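Local coordinates for protein hyaluronidase (Thermobaculum terrenum, PDB 5DIY) that probably removes O-linked N-acetylglucosamine from modified proteins, as a bacterial O-GlcNAc hydrolase of glycoside hydrolase family 84, at residues C[6-17]-C[34-45]. Sequence-based numbering, arbitrary orientation.
Sequences YRGIIEGFYGKP and NLNAYIYAPKQD. With NAG (2-acetamido-2-deoxy-beta-D-glucopyranose), chain E.
Lys-43 lays its aliphatic chain over one face of the Tyr-14 ring, CG standing 3.6 Å from the ring centroid and almost on its normal, a CH-pi contact. Bends at chi2 (-78°) and chi4 (-61°) fold the lysine across the phenol and bring NZ to O3 of the bound N-acetylglucosamine at 3.0 Å; NZ also forms a salt bridge with Asp-119. The sugar's O3 in turn donates to Gly-12 O, at 2.6 Å, so both loops grip one hydroxyl. Were Tyr-14 an alanine, the lysine chain would probably lose the ring face it lies on, and Asn-120, the engineered residue at the predicted proton-donor position, its hydroxyl partner. Before these loops, the strands pair in parallel: Ile-9 N takes Ala-37 O, Ile-9 O accepts from Ile-39 N, and Glu-11 N reaches Ile-39 O. Tyr-38 OH donates to Glu-11 OE1 at 2.8 Å, on the anti side but well out of the carboxylate plane; Arg-23 salt-bridges the same oxygen. Arg-7 NE hydrogen-bonds Asn-34 O nearly straight, in the guanidinium plane (2.8 Å), while Phe-4 O holds NH1. The Asn-36 amide stacks on that guanidinium, planes 30° apart and offset toward the rim; its OD1 accepts from Arg-7 N, and Asn-36 N donates to Arg-7 O. This beta-alpha-beta crossover of a TIM barrel contributes part of the sugar site, strands 251-256 and 77-82 flanking it, helices 20-32 and 262-277 outside.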
loop_
_atom_site.group_PDB
_atom_site.type_symbol
_atom_site.label_atom_id
_atom_site.label_comp_id
_atom_site.label_asym_id
_atom_site.label_seq_id
_atom_site.Cartn_x
_atom_site.Cartn_y
_atom_site.Cartn_z
ATOM N N TYR C 6 16.327 10.601 -8.498
ATOM C CA TYR C 6 16.165 9.421 -7.648
ATOM C C TYR C 6 14.875 8.695 -8.044
ATOM O O TYR C 6 13.776 9.268 -7.990
ATOM C CB TYR C 6 16.161 9.805 -6.162
ATOM C CG TYR C 6 17.405 10.565 -5.719
ATOM C CD1 TYR C 6 18.679 10.021 -5.902
ATOM C CD2 TYR C 6 17.312 11.823 -5.110
ATOM C CE1 TYR C 6 19.824 10.709 -5.502
ATOM C CE2 TYR C 6 18.450 12.515 -4.704
ATOM C CZ TYR C 6 19.704 11.952 -4.902
ATOM O OH TYR C 6 20.844 12.624 -4.508
ATOM N N ARG C 7 15.039 7.446 -8.480
ATOM C CA ARG C 7 13.944 6.589 -8.928
ATOM C C ARG C 7 14.010 5.354 -8.064
ATOM O O ARG C 7 14.676 4.386 -8.425
ATOM C CB ARG C 7 14.144 6.224 -10.400
ATOM C CG ARG C 7 14.007 7.406 -11.342
ATOM C CD ARG C 7 14.170 6.988 -12.791
ATOM N NE ARG C 7 15.454 6.338 -13.062
ATOM C CZ ARG C 7 16.630 6.957 -13.173
ATOM N NH1 ARG C 7 16.743 8.274 -13.016
ATOM N NH2 ARG C 7 17.719 6.242 -13.435
ATOM N N GLY C 8 13.334 5.387 -6.915
ATOM C CA GLY C 8 13.665 4.474 -5.830
ATOM C C GLY C 8 12.598 3.615 -5.189
ATOM O O GLY C 8 11.398 3.789 -5.412
ATOM N N ILE C 9 13.078 2.664 -4.396
ATOM C CA ILE C 9 12.261 1.901 -3.474
ATOM C C ILE C 9 12.762 2.217 -2.077
ATOM O O ILE C 9 13.963 2.162 -1.826
ATOM C CB ILE C 9 12.364 0.380 -3.738
ATOM C CG1 ILE C 9 11.691 0.046 -5.076
ATOM C CG2 ILE C 9 11.718 -0.404 -2.596
ATOM C CD1 ILE C 9 11.899 -1.375 -5.552
ATOM N N ILE C 10 11.839 2.541 -1.175
ATOM C CA ILE C 10 12.160 2.654 0.252
ATOM C C ILE C 10 11.533 1.468 0.979
ATOM O O ILE C 10 10.313 1.340 1.032
ATOM C CB ILE C 10 11.728 4.010 0.891
ATOM C CG1 ILE C 10 11.982 3.991 2.411
ATOM C CG2 ILE C 10 10.262 4.365 0.610
ATOM C CD1 ILE C 10 12.086 5.367 3.030
ATOM N N GLU C 11 12.364 0.587 1.532
ATOM C CA GLU C 11 11.853 -0.446 2.427
ATOM C C GLU C 11 11.625 0.230 3.775
ATOM O O GLU C 11 12.478 0.171 4.648
ATOM C CB GLU C 11 12.808 -1.641 2.536
ATOM C CG GLU C 11 12.214 -2.770 3.377
ATOM C CD GLU C 11 13.085 -4.010 3.478
ATOM O OE1 GLU C 11 14.055 -4.169 2.703
ATOM O OE2 GLU C 11 12.788 -4.847 4.363
ATOM N N GLY C 12 10.472 0.889 3.906
ATOM C CA GLY C 12 10.139 1.724 5.070
ATOM C C GLY C 12 8.816 1.390 5.739
ATOM O O GLY C 12 8.250 2.212 6.461
ATOM N N PHE C 13 8.342 0.168 5.528
ATOM C CA PHE C 13 7.024 -0.252 6.009
ATOM C C PHE C 13 7.124 -0.885 7.394
ATOM O O PHE C 13 8.218 -1.215 7.850
ATOM C CB PHE C 13 6.345 -1.205 5.007
ATOM C CG PHE C 13 7.199 -2.375 4.590
ATOM C CD1 PHE C 13 7.410 -3.445 5.450
ATOM C CD2 PHE C 13 7.810 -2.394 3.342
ATOM C CE1 PHE C 13 8.214 -4.507 5.074
ATOM C CE2 PHE C 13 8.610 -3.455 2.959
ATOM C CZ PHE C 13 8.813 -4.511 3.826
ATOM N N TYR C 14 5.977 -1.005 8.057
ATOM C CA TYR C 14 5.822 -1.826 9.258
ATOM C C TYR C 14 5.469 -3.244 8.806
ATOM O O TYR C 14 4.936 -3.443 7.709
ATOM C CB TYR C 14 4.703 -1.296 10.165
ATOM C CG TYR C 14 4.939 0.070 10.799
ATOM C CD1 TYR C 14 4.669 1.246 10.098
ATOM C CD2 TYR C 14 5.398 0.185 12.119
ATOM C CE1 TYR C 14 4.869 2.497 10.684
ATOM C CE2 TYR C 14 5.599 1.428 12.714
ATOM C CZ TYR C 14 5.337 2.579 11.995
ATOM O OH TYR C 14 5.528 3.811 12.584
ATOM N N GLY C 15 5.716 -4.215 9.677
ATOM C CA GLY C 15 5.552 -5.636 9.353
ATOM C C GLY C 15 6.864 -6.331 9.066
ATOM O O GLY C 15 7.934 -5.755 9.224
ATOM N N LYS C 16 6.763 -7.579 8.625
ATOM C CA LYS C 16 7.915 -8.459 8.416
ATOM C C LYS C 16 8.878 -7.875 7.386
ATOM O O LYS C 16 8.494 -7.704 6.230
ATOM C CB LYS C 16 7.432 -9.840 7.947
ATOM C CG LYS C 16 8.512 -10.907 7.856
ATOM C CD LYS C 16 7.999 -12.128 7.111
ATOM C CE LYS C 16 9.059 -13.208 7.027
ATOM N NZ LYS C 16 10.247 -12.769 6.249
ATOM N N PRO C 17 10.131 -7.557 7.794
ATOM C CA PRO C 17 11.089 -7.056 6.804
ATOM C C PRO C 17 11.366 -8.054 5.679
ATOM O O PRO C 17 11.224 -9.265 5.867
ATOM C CB PRO C 17 12.358 -6.815 7.635
ATOM C CG PRO C 17 11.871 -6.596 9.022
ATOM C CD PRO C 17 10.688 -7.504 9.161
ATOM N N ASN C 34 15.200 0.258 -14.449
ATOM C CA ASN C 34 15.881 1.549 -14.294
ATOM C C ASN C 34 15.474 2.312 -13.016
ATOM O O ASN C 34 15.302 3.538 -13.028
ATOM C CB ASN C 34 15.700 2.407 -15.564
ATOM C CG ASN C 34 16.712 3.540 -15.666
ATOM O OD1 ASN C 34 17.844 3.430 -15.194
ATOM N ND2 ASN C 34 16.301 4.643 -16.280
ATOM N N LEU C 35 15.307 1.566 -11.922
ATOM C CA LEU C 35 15.185 2.158 -10.591
ATOM C C LEU C 35 16.593 2.182 -10.014
ATOM O O LEU C 35 17.258 1.150 -10.001
ATOM C CB LEU C 35 14.247 1.339 -9.703
ATOM C CG LEU C 35 12.786 1.273 -10.162
ATOM C CD1 LEU C 35 11.999 0.265 -9.341
ATOM C CD2 LEU C 35 12.133 2.642 -10.085
ATOM N N ASN C 36 17.043 3.348 -9.550
ATOM C CA ASN C 36 18.463 3.560 -9.219
ATOM C C ASN C 36 18.760 3.915 -7.755
ATOM O O ASN C 36 19.853 4.403 -7.450
ATOM C CB ASN C 36 19.034 4.649 -10.133
ATOM C CG ASN C 36 18.502 6.030 -9.805
ATOM O OD1 ASN C 36 17.524 6.177 -9.069
ATOM N ND2 ASN C 36 19.141 7.049 -10.350
ATOM N N ALA C 37 17.805 3.674 -6.856
ATOM C CA ALA C 37 17.951 4.114 -5.469
ATOM C C ALA C 37 17.169 3.238 -4.505
ATOM O O ALA C 37 15.995 2.962 -4.733
ATOM C CB ALA C 37 17.500 5.561 -5.346
ATOM N N TYR C 38 17.825 2.814 -3.424
ATOM C CA TYR C 38 17.197 2.007 -2.387
ATOM C C TYR C 38 17.495 2.598 -1.027
ATOM O O TYR C 38 18.649 2.911 -0.741
ATOM C CB TYR C 38 17.718 0.573 -2.443
ATOM C CG TYR C 38 17.330 -0.279 -1.259
ATOM C CD1 TYR C 38 16.055 -0.844 -1.167
ATOM C CD2 TYR C 38 18.245 -0.544 -0.234
ATOM C CE1 TYR C 38 15.700 -1.635 -0.087
ATOM C CE2 TYR C 38 17.890 -1.324 0.856
ATOM C CZ TYR C 38 16.624 -1.875 0.921
ATOM O OH TYR C 38 16.281 -2.659 1.995
ATOM N N ILE C 39 16.465 2.723 -0.188
ATOM C CA ILE C 39 16.639 3.126 1.206
ATOM C C ILE C 39 16.301 1.961 2.136
ATOM O O ILE C 39 15.193 1.405 2.085
ATOM C CB ILE C 39 15.782 4.355 1.581
ATOM C CG1 ILE C 39 16.278 5.598 0.833
ATOM C CG2 ILE C 39 15.846 4.621 3.087
ATOM C CD1 ILE C 39 15.275 6.729 0.771
ATOM N N TYR C 40 17.256 1.615 2.994
ATOM C CA TYR C 40 17.037 0.634 4.049
ATOM C C TYR C 40 16.413 1.327 5.253
ATOM O O TYR C 40 17.071 2.144 5.900
ATOM C CB TYR C 40 18.354 -0.031 4.453
ATOM C CG TYR C 40 18.173 -1.060 5.523
ATOM C CD1 TYR C 40 17.863 -2.374 5.197
ATOM C CD2 TYR C 40 18.279 -0.723 6.874
ATOM C CE1 TYR C 40 17.679 -3.330 6.180
ATOM C CE2 TYR C 40 18.096 -1.675 7.865
ATOM C CZ TYR C 40 17.797 -2.980 7.505
ATOM O OH TYR C 40 17.608 -3.940 8.470
ATOM N N ALA C 41 15.147 1.012 5.547
ATOM C CA ALA C 41 14.453 1.588 6.704
ATOM C C ALA C 41 13.269 0.765 7.254
ATOM O O ALA C 41 12.232 1.340 7.581
ATOM C CB ALA C 41 13.977 2.994 6.346
ATOM N N PRO C 42 13.411 -0.575 7.370
ATOM C CA PRO C 42 12.273 -1.342 7.885
ATOM C C PRO C 42 11.973 -0.993 9.338
ATOM O O PRO C 42 12.877 -1.027 10.176
ATOM C CB PRO C 42 12.726 -2.801 7.743
ATOM C CG PRO C 42 14.210 -2.738 7.740
ATOM C CD PRO C 42 14.559 -1.447 7.060
ATOM N N LYS C 43 10.715 -0.644 9.613
ATOM C CA LYS C 43 10.299 -0.191 10.946
ATOM C C LYS C 43 10.491 -1.251 12.033
ATOM O O LYS C 43 10.764 -0.893 13.172
ATOM C CB LYS C 43 8.833 0.279 10.947
ATOM C CG LYS C 43 8.579 1.639 10.307
ATOM C CD LYS C 43 8.975 2.796 11.223
ATOM C CE LYS C 43 8.432 4.132 10.733
ATOM N NZ LYS C 43 8.927 4.517 9.378
ATOM N N GLN C 44 10.348 -2.534 11.682
ATOM C CA GLN C 44 10.465 -3.634 12.659
ATOM C C GLN C 44 11.891 -4.137 12.910
ATOM O O GLN C 44 12.079 -5.009 13.759
ATOM C CB GLN C 44 9.574 -4.823 12.267
ATOM C CG GLN C 44 8.104 -4.482 12.125
ATOM C CD GLN C 44 7.463 -3.970 13.409
ATOM O OE1 GLN C 44 7.671 -4.521 14.491
ATOM N NE2 GLN C 44 6.668 -2.920 13.288
ATOM N N ASP C 45 12.881 -3.615 12.185
ATOM C CA ASP C 45 14.287 -3.790 12.571
ATOM C C ASP C 45 14.509 -2.915 13.804
ATOM O O ASP C 45 14.497 -1.685 13.700
ATOM C CB ASP C 45 15.230 -3.387 11.419
ATOM C CG ASP C 45 16.720 -3.464 11.791
ATOM O OD1 ASP C 45 17.072 -3.799 12.942
ATOM O OD2 ASP C 45 17.550 -3.169 10.911
HETATM C C1 NAG E . 3.615 5.962 7.983
HETATM C C2 NAG E . 5.112 5.595 7.997
HETATM C C3 NAG E . 5.474 4.393 7.120
HETATM C C4 NAG E . 4.269 3.486 6.937
HETATM C C5 NAG E . 3.184 4.267 6.213
HETATM C C6 NAG E . 1.905 3.445 5.982
HETATM C C7 NAG E . 5.901 7.442 6.551
HETATM C C8 NAG E . 6.874 8.584 6.461
HETATM N N2 NAG E . 5.949 6.750 7.690
HETATM O O3 NAG E . 6.553 3.679 7.732
HETATM O O4 NAG E . 4.617 2.358 6.135
HETATM O O5 NAG E . 2.871 5.512 6.845
HETATM O O6 NAG E . 1.404 2.880 7.196
HETATM O O7 NAG E . 5.121 7.187 5.642
HETATM O O HOH W 1 9.416 -3.416 9.135
#